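PDB 2PBF: protein-L-isoaspartate O-methyltransferase beta-aspartate methyltransferase from Plasmodium falciparum, which probably methylates L-isoaspartyl residues in damaged proteins, as a first step of their repair, and binds S-adenosyl-L-homocysteine, the spent form of the methyl donor. Local coordinates for residues I55-T60 / E116-L121; S110-L115 / D140-I145; D120-S125 / I144-I149. All coordinates share one frame; numbering follows the deposited sequence.

Contacts 2 and 3 lie within one beta-alpha-beta unit, and contact 1 brings a separate hairpin, strands 53-56 and 59-61, to the start of its helix. Contact 2 pairs strands 111-116 and 142-146 in the core sheet, and contact 3 lays helix 119-132 against the second of them; their centres are about 11 Å apart. The centre of contact 1 lies about 8 Å from that of contact 3 and about 18 Å from that of contact 2. Glu116 binds contact 1 to the strand pair through its backbone N, 2.9 Å from Ile145 O. S-adenosyl-L-homocysteine touches contacts 1 and 3, Glu116 bonding its ribose and Asn148 and Ile149 its adenine; Leu115 of contact 2 lines the same pocket.

Contact 1 (I55-T60 / E116-L121); sequences ISHGVT and ERVKDL. With SAH (S-adenosyl-L-homocysteine), chain C.
Val118, Asp120 and Leu121 receive the tip of a small hairpin: His57 meets the first two on the exposed side, while Val59 lies between Leu121 and the ribose, its CG1 3.6 Å from C3' of S-adenosyl-L-homocysteine. Ahead of Val118, Glu116 turns its carboxylate to the ribose: OE1 accepts O3' at 2.8 Å, and OE2 accepts O2' in a bond modelled too short for its length to be trusted. Each oxygen has a further N-H partner, OE1 in Gly90 and OE2 in the backbone N of Val118 (3.0 Å), which comes from outside the carboxylate plane. Arg117 rests CB, CG and CD against the adenine, CD 3.4 Å from N7. Val118, the N-cap residue, sends CG1 over a face of the His57 ring, 3.7 Å from the ring centroid, a CH-pi contact; its CG2 lies 3.4 Å from O2'. Asp120 OD2 stands at the NE2 edge of that imidazole, somewhat out of the ring plane, and accepts from NE2 at its anti lone pair, with ring and carboxylate planes 53° apart and the bond bent to 141° at the hydrogen. Last comes Leu121: CD2 packs on Ile55 CD1 at 3.7 Å, while CD1 stands 4.0 Å from O3'. The hairpin has a type I' turn from Ser56 to Val59 and a classic bulge, and an acidic residue ending the second strand to grip both ribose hydroxyls is a hallmark of Rossmann-fold methyltransferases.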
loop_
_atom_site.group_PDB
_atom_site.type_symbol
_atom_site.label_atom_id
_atom_site.label_comp_id
_atom_site.label_asym_id
_atom_site.label_seq_id
_atom_site.Cartn_x
_atom_site.Cartn_y
_atom_site.Cartn_z
ATOM N N ILE A 55 10.175 -8.145 9.713
ATOM C CA ILE A 55 10.948 -6.933 9.954
ATOM C C ILE A 55 11.249 -6.780 11.446
ATOM O O ILE A 55 12.396 -6.891 11.864
ATOM C CB ILE A 55 10.246 -5.650 9.404
ATOM C CG1 ILE A 55 9.754 -5.874 7.969
ATOM C CG2 ILE A 55 11.200 -4.460 9.466
ATOM C CD1 ILE A 55 8.715 -4.851 7.474
ATOM N N SER A 56 10.204 -6.557 12.231
ATOM C CA SER A 56 10.313 -6.160 13.633
ATOM C C SER A 56 8.893 -5.914 14.112
ATOM O O SER A 56 7.970 -5.839 13.293
ATOM C CB SER A 56 11.133 -4.874 13.758
ATOM O OG SER A 56 10.274 -3.748 13.669
ATOM N N HIS A 57 8.700 -5.804 15.429
ATOM C CA HIS A 57 7.389 -5.458 16.024
ATOM C C HIS A 57 6.183 -6.294 15.588
ATOM O O HIS A 57 5.057 -5.789 15.517
ATOM C CB HIS A 57 7.083 -3.971 15.848
ATOM C CG HIS A 57 7.934 -3.091 16.701
ATOM N ND1 HIS A 57 7.530 -2.649 17.944
ATOM C CD2 HIS A 57 9.181 -2.598 16.509
ATOM C CE1 HIS A 57 8.490 -1.910 18.474
ATOM N NE2 HIS A 57 9.500 -1.861 17.621
ATOM N N GLY A 58 6.421 -7.566 15.299
ATOM C CA GLY A 58 5.336 -8.467 14.935
ATOM C C GLY A 58 4.883 -8.279 13.502
ATOM O O GLY A 58 3.793 -8.720 13.132
ATOM N N VAL A 59 5.706 -7.617 12.691
ATOM C CA VAL A 59 5.303 -7.338 11.315
ATOM C C VAL A 59 6.262 -7.777 10.213
ATOM O O VAL A 59 7.481 -7.776 10.356
ATOM C CB VAL A 59 4.824 -5.852 11.108
ATOM C CG1 VAL A 59 3.840 -5.416 12.223
ATOM C CG2 VAL A 59 6.016 -4.899 10.977
ATOM N N THR A 60 5.657 -8.168 9.102
ATOM C CA THR A 60 6.376 -8.592 7.929
ATOM C C THR A 60 6.152 -7.594 6.790
ATOM O O THR A 60 5.131 -6.891 6.743
ATOM C CB THR A 60 5.917 -10.002 7.484
ATOM O OG1 THR A 60 4.506 -9.971 7.259
ATOM C CG2 THR A 60 6.235 -11.069 8.568
ATOM N N GLU A 116 1.770 4.727 9.279
ATOM C CA GLU A 116 2.310 3.581 9.978
ATOM C C GLU A 116 2.233 3.790 11.504
ATOM O O GLU A 116 2.751 4.787 12.038
ATOM C CB GLU A 116 3.736 3.292 9.506
ATOM C CG GLU A 116 4.469 2.297 10.360
ATOM C CD GLU A 116 3.763 0.948 10.405
ATOM O OE1 GLU A 116 3.206 0.510 9.379
ATOM O OE2 GLU A 116 3.748 0.334 11.471
ATOM N N ARG A 117 1.586 2.851 12.194
ATOM C CA ARG A 117 1.356 2.977 13.637
ATOM C C ARG A 117 2.614 2.824 14.468
ATOM O O ARG A 117 2.723 3.419 15.549
ATOM C CB ARG A 117 0.252 2.033 14.120
ATOM C CG ARG A 117 0.667 0.633 14.546
ATOM C CD ARG A 117 -0.559 -0.171 15.085
ATOM N NE ARG A 117 -0.712 -0.082 16.538
ATOM C CZ ARG A 117 0.094 -0.667 17.436
ATOM N NH1 ARG A 117 -0.162 -0.512 18.734
ATOM N NH2 ARG A 117 1.143 -1.414 17.060
ATOM N N VAL A 118 3.578 2.070 13.944
ATOM C CA VAL A 118 4.812 1.746 14.670
ATOM C C VAL A 118 5.978 2.589 14.191
ATOM O O VAL A 118 6.323 2.602 12.997
ATOM C CB VAL A 118 5.168 0.219 14.580
ATOM C CG1 VAL A 118 6.274 -0.133 15.539
ATOM C CG2 VAL A 118 3.953 -0.648 14.849
ATOM N N LYS A 119 6.613 3.265 15.147
ATOM C CA LYS A 119 7.591 4.295 14.871
ATOM C C LYS A 119 8.860 3.714 14.282
ATOM O O LYS A 119 9.445 4.297 13.385
ATOM C CB LYS A 119 7.904 5.059 16.167
ATOM C CG LYS A 119 8.980 6.111 16.046
ATOM C CD LYS A 119 8.528 7.286 15.207
ATOM C CE LYS A 119 9.600 8.371 15.150
ATOM N NZ LYS A 119 9.124 9.519 14.316
ATOM N N ASP A 120 9.290 2.573 14.809
ATOM C CA ASP A 120 10.418 1.848 14.258
ATOM C C ASP A 120 10.218 1.485 12.809
ATOM O O ASP A 120 11.181 1.441 12.052
ATOM C CB ASP A 120 10.654 0.554 15.032
ATOM C CG ASP A 120 11.392 0.782 16.314
ATOM O OD1 ASP A 120 12.148 1.777 16.415
ATOM O OD2 ASP A 120 11.205 -0.050 17.218
ATOM N N LEU A 121 8.978 1.171 12.445
ATOM C CA LEU A 121 8.665 0.877 11.050
ATOM C C LEU A 121 8.612 2.140 10.185
ATOM O O LEU A 121 9.120 2.121 9.054
ATOM C CB LEU A 121 7.418 -0.006 10.913
ATOM C CG LEU A 121 7.839 -1.448 11.243
ATOM C CD1 LEU A 121 6.798 -2.155 12.041
ATOM C CD2 LEU A 121 8.214 -2.211 9.981
HETATM N N SAH C . 2.440 -2.715 3.037
HETATM C CA SAH C . 3.311 -3.185 4.144
HETATM C CB SAH C . 2.516 -4.097 5.044
HETATM C CG SAH C . 3.222 -4.194 6.389
HETATM S SD SAH C . 2.328 -5.253 7.529
HETATM C C SAH C . 4.592 -3.874 3.662
HETATM O O SAH C . 4.516 -4.705 2.755
HETATM O OXT SAH C . 5.710 -3.603 4.170
HETATM C "C5'" SAH C . 1.049 -4.057 7.986
HETATM C "C4'" SAH C . 1.533 -2.796 8.703
HETATM O "O4'" SAH C . 0.399 -2.176 9.242
HETATM C "C3'" SAH C . 2.501 -2.986 9.863
HETATM O "O3'" SAH C . 3.696 -2.275 9.587
HETATM C "C2'" SAH C . 1.765 -2.431 11.073
HETATM O "O2'" SAH C . 2.628 -1.764 11.968
HETATM C "C1'" SAH C . 0.785 -1.481 10.417
HETATM N N9 SAH C . -0.452 -1.200 11.179
HETATM C C8 SAH C . -1.162 -2.094 11.928
HETATM N N7 SAH C . -2.253 -1.460 12.415
HETATM C C5 SAH C . -2.244 -0.169 12.014
HETATM C C6 SAH C . -3.099 0.911 12.254
HETATM N N6 SAH C . -4.185 0.810 13.010
HETATM N N1 SAH C . -2.833 2.122 11.667
HETATM C C2 SAH C . -1.709 2.272 10.877
HETATM N N3 SAH C . -0.878 1.200 10.671
HETATM C C4 SAH C . -1.128 -0.005 11.225
#

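Contact 2 (S110-L115 / D140-I145); sequences SYVIGL and DNFKII
Gly114 and Ile145 mark the tight end of this parallel strand pair, where Ile145 N donates to Gly114 O at 2.8 Å in an almost straight bond (178° at the hydrogen). One step earlier Gly114 N reaches Lys143 O at 2.7 Å. Bonds from Lys143 N to Val112 O and from Val112 N to Asn141 O continue the pattern, backed by CA-H...O contacts such as Phe142 CA to Val112 O (3.3 Å). On the face that carries Val112, Phe142 and Ile144 the filling is dense. Phe142 CD1 sits 4.0 Å from Val112 CB, and Ile144 bends at chi2 (-68°) to set CD1 4.0 Å from the CA of Gly114, close against the backbone. Helices 93-101 and 119-132 close over this face, as expected of a beta-alpha-beta unit in a Rossmann-fold methyltransferase, where strand 111-116 lies inside the sheet and strand 142-146 forms its edge. The face of Ile113, Leu115 and Ile145 is apolar toward the end of the strands: Ile113 CD1 touches Ile145 CG1 at 3.6 Å, and Leu115 and Ile145 run side by side, pointing the same way. Leu115 is in addition part of the S-adenosyl-L-homocysteine pocket. Toward the start of the strands the contact turns looser. Here the same face carries the exposed Lys143, near the partly exposed Tyr111, though the placing of the lysine's end is uncertain. Asn141 gives this end its polar fastening: with CG held between backbone N and carbonyl carbon (chi1 61°), ND2 donates to Ser110 O at 2.8 Å, tilted from the carbonyl plane, and it also reaches Val104 O.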
loop_
_atom_site.group_PDB
_atom_site.type_symbol
_atom_site.label_atom_id
_atom_site.label_comp_id
_atom_site.label_asym_id
_atom_site.label_seq_id
_atom_site.Cartn_x
_atom_site.Cartn_y
_atom_site.Cartn_z
ATOM N N SER A 110 -0.255 15.057 -7.936
ATOM C CA SER A 110 -0.184 13.704 -7.371
ATOM C C SER A 110 0.129 13.819 -5.900
ATOM O O SER A 110 0.921 14.669 -5.488
ATOM C CB SER A 110 0.911 12.897 -8.036
ATOM O OG SER A 110 0.515 12.488 -9.322
ATOM N N TYR A 111 -0.520 12.985 -5.095
ATOM C CA TYR A 111 -0.233 12.966 -3.697
ATOM C C TYR A 111 -0.226 11.528 -3.141
ATOM O O TYR A 111 -1.174 10.759 -3.362
ATOM C CB TYR A 111 -1.252 13.832 -2.992
ATOM C CG TYR A 111 -0.979 14.041 -1.538
ATOM C CD1 TYR A 111 0.005 14.936 -1.113
ATOM C CD2 TYR A 111 -1.701 13.347 -0.584
ATOM C CE1 TYR A 111 0.246 15.126 0.258
ATOM C CE2 TYR A 111 -1.459 13.521 0.761
ATOM C CZ TYR A 111 -0.489 14.409 1.177
ATOM O OH TYR A 111 -0.287 14.584 2.530
ATOM N N VAL A 112 0.835 11.178 -2.411
ATOM C CA VAL A 112 0.925 9.861 -1.767
ATOM C C VAL A 112 1.312 9.976 -0.289
ATOM O O VAL A 112 2.291 10.645 0.062
ATOM C CB VAL A 112 1.902 8.926 -2.512
ATOM C CG1 VAL A 112 1.960 7.518 -1.858
ATOM C CG2 VAL A 112 1.507 8.805 -3.982
ATOM N N ILE A 113 0.540 9.324 0.577
ATOM C CA ILE A 113 0.847 9.344 2.010
ATOM C C ILE A 113 0.842 7.917 2.566
ATOM O O ILE A 113 -0.049 7.147 2.245
ATOM C CB ILE A 113 -0.088 10.358 2.818
ATOM C CG1 ILE A 113 0.390 10.560 4.247
ATOM C CG2 ILE A 113 -1.553 9.938 2.853
ATOM C CD1 ILE A 113 -0.398 11.681 5.001
ATOM N N GLY A 114 1.874 7.560 3.339
ATOM C CA GLY A 114 1.886 6.309 4.088
ATOM C C GLY A 114 1.617 6.575 5.559
ATOM O O GLY A 114 2.220 7.456 6.154
ATOM N N LEU A 115 0.692 5.835 6.149
ATOM C CA LEU A 115 0.488 5.893 7.600
ATOM C C LEU A 115 0.965 4.599 8.228
ATOM O O LEU A 115 0.596 3.512 7.781
ATOM C CB LEU A 115 -0.995 6.078 7.931
ATOM C CG LEU A 115 -1.607 7.459 8.168
ATOM C CD1 LEU A 115 -1.160 8.545 7.174
ATOM C CD2 LEU A 115 -3.130 7.324 8.174
ATOM N N ASP A 140 6.964 17.704 -1.309
ATOM C CA ASP A 140 5.815 18.029 -0.474
ATOM C C ASP A 140 4.705 17.005 -0.619
ATOM O O ASP A 140 3.849 16.893 0.262
ATOM C CB ASP A 140 5.226 19.389 -0.865
ATOM C CG ASP A 140 6.009 20.574 -0.291
ATOM O OD1 ASP A 140 6.660 20.421 0.771
ATOM O OD2 ASP A 140 5.949 21.666 -0.918
ATOM N N ASN A 141 4.685 16.307 -1.760
ATOM C CA ASN A 141 3.566 15.440 -2.085
ATOM C C ASN A 141 3.833 13.919 -1.911
ATOM O O ASN A 141 3.166 13.097 -2.520
ATOM C CB ASN A 141 3.011 15.785 -3.489
ATOM C CG ASN A 141 4.030 15.603 -4.586
ATOM O OD1 ASN A 141 5.225 15.644 -4.344
ATOM N ND2 ASN A 141 3.565 15.371 -5.783
ATOM N N PHE A 142 4.828 13.579 -1.096
ATOM C CA PHE A 142 5.050 12.214 -0.645
ATOM C C PHE A 142 5.434 12.284 0.822
ATOM O O PHE A 142 6.288 13.092 1.200
ATOM C CB PHE A 142 6.142 11.506 -1.480
ATOM C CG PHE A 142 6.470 10.111 -0.982
ATOM C CD1 PHE A 142 5.783 9.013 -1.485
ATOM C CD2 PHE A 142 7.401 9.905 0.047
ATOM C CE1 PHE A 142 6.026 7.703 -0.994
ATOM C CE2 PHE A 142 7.654 8.593 0.543
ATOM C CZ PHE A 142 6.986 7.494 -0.006
ATOM N N LYS A 143 4.773 11.490 1.668
ATOM C CA LYS A 143 5.150 11.437 3.083
ATOM C C LYS A 143 4.857 10.078 3.704
ATOM O O LYS A 143 3.900 9.410 3.313
ATOM C CB LYS A 143 4.374 12.472 3.902
ATOM C CG LYS A 143 4.695 13.910 3.608
ATOM C CD LYS A 143 3.506 14.815 3.917
ATOM C CE LYS A 143 3.474 15.977 2.910
ATOM N NZ LYS A 143 3.292 17.306 3.550
ATOM N N ILE A 144 5.674 9.710 4.690
ATOM C CA ILE A 144 5.387 8.597 5.599
ATOM C C ILE A 144 5.230 9.178 6.990
ATOM O O ILE A 144 6.164 9.762 7.526
ATOM C CB ILE A 144 6.537 7.557 5.659
ATOM C CG1 ILE A 144 6.939 7.060 4.267
ATOM C CG2 ILE A 144 6.157 6.402 6.624
ATOM C CD1 ILE A 144 5.888 6.194 3.543
ATOM N N ILE A 145 4.033 9.010 7.542
ATOM C CA ILE A 145 3.619 9.555 8.831
ATOM C C ILE A 145 3.522 8.447 9.888
ATOM O O ILE A 145 3.011 7.367 9.609
ATOM C CB ILE A 145 2.201 10.242 8.703
ATOM C CG1 ILE A 145 2.156 11.233 7.531
ATOM C CG2 ILE A 145 1.796 10.942 9.962
ATOM C CD1 ILE A 145 3.342 12.175 7.435
#

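Contact 3 (D120-S125 / I144-I149); sequences DLVNFS and IIHKNI. With SAH (S-adenosyl-L-homocysteine), chain C.
Val122 faces Ile144 and His146 from the first turns of helix 119-132, which runs nearly antiparallel to strand 144-146, their axes 8.3 Å apart at closest. The CB of Val122 points toward the strand and branches into CG1 and CG2. CG1, anti to the backbone N (chi1 179°), lies 4.2 Å from Ile144 CG2, the two side chains sliding past each other in opposite directions. CG2, the other tip, goes further along the strand: it rests on His146, 3.6 Å from CB and as close to CA, and grazes Ile145 O. The His146 side chain crosses that of Val122 at about a right angle, and its NE2 makes a weak hydrogen bond to Arg117 O. One turn on, Ser125 OG touches Ile144 CG2 at 3.5 Å while donating to Val122 O at 2.8 Å, so the buried hydroxyl is satisfied within its own helix. Beyond the strand the chain reaches the adenine. Asn148 OD1 accepts N6 of S-adenosyl-L-homocysteine at 2.8 Å, and Ile149 N donates to N1 at 3.1 Å; Asn148 ND2 donates to Lys225 O and OD1 also accepts from Tyr150 N, bonds that would hold the amide in this orientation. No hydrogen bond links the two segments, which meet by van der Waals contact, whereas the loop after the strand offers an acceptor to N6 and a donor to N1, a pairing that suits adenine.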
loop_
_atom_site.group_PDB
_atom_site.type_symbol
_atom_site.label_atom_id
_atom_site.label_comp_id
_atom_site.label_asym_id
_atom_site.label_seq_id
_atom_site.Cartn_x
_atom_site.Cartn_y
_atom_site.Cartn_z
ATOM N N ASP A 120 9.290 2.573 14.809
ATOM C CA ASP A 120 10.418 1.848 14.258
ATOM C C ASP A 120 10.218 1.485 12.809
ATOM O O ASP A 120 11.181 1.441 12.052
ATOM C CB ASP A 120 10.654 0.554 15.032
ATOM C CG ASP A 120 11.392 0.782 16.314
ATOM O OD1 ASP A 120 12.148 1.777 16.415
ATOM O OD2 ASP A 120 11.205 -0.050 17.218
ATOM N N LEU A 121 8.978 1.171 12.445
ATOM C CA LEU A 121 8.665 0.877 11.050
ATOM C C LEU A 121 8.612 2.140 10.185
ATOM O O LEU A 121 9.120 2.121 9.054
ATOM C CB LEU A 121 7.418 -0.006 10.913
ATOM C CG LEU A 121 7.839 -1.448 11.243
ATOM C CD1 LEU A 121 6.798 -2.155 12.041
ATOM C CD2 LEU A 121 8.214 -2.211 9.981
ATOM N N VAL A 122 8.035 3.225 10.709
ATOM C CA VAL A 122 8.241 4.556 10.102
ATOM C C VAL A 122 9.742 4.758 9.792
ATOM O O VAL A 122 10.130 4.923 8.635
ATOM C CB VAL A 122 7.754 5.722 10.992
ATOM C CG1 VAL A 122 8.028 7.058 10.302
ATOM C CG2 VAL A 122 6.275 5.587 11.319
ATOM N N ASN A 123 10.592 4.720 10.822
ATOM C CA ASN A 123 12.009 4.929 10.582
ATOM C C ASN A 123 12.644 3.904 9.660
ATOM O O ASN A 123 13.568 4.232 8.927
ATOM C CB ASN A 123 12.800 5.064 11.892
ATOM C CG ASN A 123 12.184 6.076 12.847
ATOM O OD1 ASN A 123 11.930 7.227 12.480
ATOM N ND2 ASN A 123 11.916 5.639 14.075
ATOM N N PHE A 124 12.174 2.655 9.714
ATOM C CA PHE A 124 12.655 1.594 8.819
ATOM C C PHE A 124 12.353 1.934 7.360
ATOM O O PHE A 124 13.230 1.824 6.482
ATOM C CB PHE A 124 12.022 0.233 9.213
ATOM C CG PHE A 124 12.344 -0.901 8.264
ATOM C CD1 PHE A 124 13.610 -1.477 8.246
ATOM C CD2 PHE A 124 11.369 -1.408 7.409
ATOM C CE1 PHE A 124 13.904 -2.538 7.376
ATOM C CE2 PHE A 124 11.654 -2.461 6.533
ATOM C CZ PHE A 124 12.923 -3.025 6.519
ATOM N N SER A 125 11.104 2.322 7.104
ATOM C CA SER A 125 10.671 2.678 5.742
ATOM C C SER A 125 11.418 3.917 5.237
ATOM O O SER A 125 11.838 3.946 4.091
ATOM C CB SER A 125 9.158 2.900 5.674
ATOM O OG SER A 125 8.747 4.055 6.379
ATOM N N ILE A 144 5.674 9.710 4.690
ATOM C CA ILE A 144 5.387 8.597 5.599
ATOM C C ILE A 144 5.230 9.178 6.990
ATOM O O ILE A 144 6.164 9.762 7.526
ATOM C CB ILE A 144 6.537 7.557 5.659
ATOM C CG1 ILE A 144 6.939 7.060 4.267
ATOM C CG2 ILE A 144 6.157 6.402 6.624
ATOM C CD1 ILE A 144 5.888 6.194 3.543
ATOM N N ILE A 145 4.033 9.010 7.542
ATOM C CA ILE A 145 3.619 9.555 8.831
ATOM C C ILE A 145 3.522 8.447 9.888
ATOM O O ILE A 145 3.011 7.367 9.609
ATOM C CB ILE A 145 2.201 10.242 8.703
ATOM C CG1 ILE A 145 2.156 11.233 7.531
ATOM C CG2 ILE A 145 1.796 10.942 9.962
ATOM C CD1 ILE A 145 3.342 12.175 7.435
ATOM N N HIS A 146 4.012 8.726 11.095
ATOM C CA HIS A 146 3.733 7.893 12.272
ATOM C C HIS A 146 2.320 8.145 12.797
ATOM O O HIS A 146 2.063 9.146 13.456
ATOM C CB HIS A 146 4.773 8.148 13.358
ATOM C CG HIS A 146 4.592 7.309 14.584
ATOM N ND1 HIS A 146 5.065 7.690 15.816
ATOM C CD2 HIS A 146 3.974 6.119 14.768
ATOM C CE1 HIS A 146 4.759 6.766 16.709
ATOM N NE2 HIS A 146 4.094 5.803 16.099
ATOM N N LYS A 147 1.406 7.228 12.506
ATOM C CA LYS A 147 -0.008 7.430 12.801
ATOM C C LYS A 147 -0.807 6.138 12.760
ATOM O O LYS A 147 -0.659 5.325 11.854
ATOM C CB LYS A 147 -0.620 8.417 11.791
ATOM C CG LYS A 147 -2.088 8.794 12.046
ATOM C CD LYS A 147 -2.138 10.141 12.748
ATOM C CE LYS A 147 -3.265 10.237 13.747
ATOM N NZ LYS A 147 -3.347 11.645 14.248
ATOM N N ASN A 148 -1.688 5.986 13.736
ATOM C CA ASN A 148 -2.694 4.950 13.718
ATOM C C ASN A 148 -3.948 5.500 13.056
ATOM O O ASN A 148 -4.430 6.569 13.425
ATOM C CB ASN A 148 -3.026 4.506 15.143
ATOM C CG ASN A 148 -3.946 3.312 15.184
ATOM O OD1 ASN A 148 -4.886 3.187 14.384
ATOM N ND2 ASN A 148 -3.671 2.408 16.114
ATOM N N ILE A 149 -4.476 4.752 12.090
ATOM C CA ILE A 149 -5.608 5.195 11.284
ATOM C C ILE A 149 -6.858 5.430 12.144
ATOM O O ILE A 149 -7.746 6.215 11.782
ATOM C CB ILE A 149 -5.880 4.191 10.128
ATOM C CG1 ILE A 149 -6.955 4.717 9.168
ATOM C CG2 ILE A 149 -6.263 2.799 10.667
ATOM C CD1 ILE A 149 -6.601 6.002 8.448
HETATM N N SAH C . 2.440 -2.715 3.037
HETATM C CA SAH C . 3.311 -3.185 4.144
HETATM C CB SAH C . 2.516 -4.097 5.044
HETATM C CG SAH C . 3.222 -4.194 6.389
HETATM S SD SAH C . 2.328 -5.253 7.529
HETATM C C SAH C . 4.592 -3.874 3.662
HETATM O O SAH C . 4.516 -4.705 2.755
HETATM O OXT SAH C . 5.710 -3.603 4.170
HETATM C "C5'" SAH C . 1.049 -4.057 7.986
HETATM C "C4'" SAH C . 1.533 -2.796 8.703
HETATM O "O4'" SAH C . 0.399 -2.176 9.242
HETATM C "C3'" SAH C . 2.501 -2.986 9.863
HETATM O "O3'" SAH C . 3.696 -2.275 9.587
HETATM C "C2'" SAH C . 1.765 -2.431 11.073
HETATM O "O2'" SAH C . 2.628 -1.764 11.968
HETATM C "C1'" SAH C . 0.785 -1.481 10.417
HETATM N N9 SAH C . -0.452 -1.200 11.179
HETATM C C8 SAH C . -1.162 -2.094 11.928
HETATM N N7 SAH C . -2.253 -1.460 12.415
HETATM C C5 SAH C . -2.244 -0.169 12.014
HETATM C C6 SAH C . -3.099 0.911 12.254
HETATM N N6 SAH C . -4.185 0.810 13.010
HETATM N N1 SAH C . -2.833 2.122 11.667
HETATM C C2 SAH C . -1.709 2.272 10.877
HETATM N N3 SAH C . -0.878 1.200 10.671
HETATM C C4 SAH C . -1.128 -0.005 11.225
#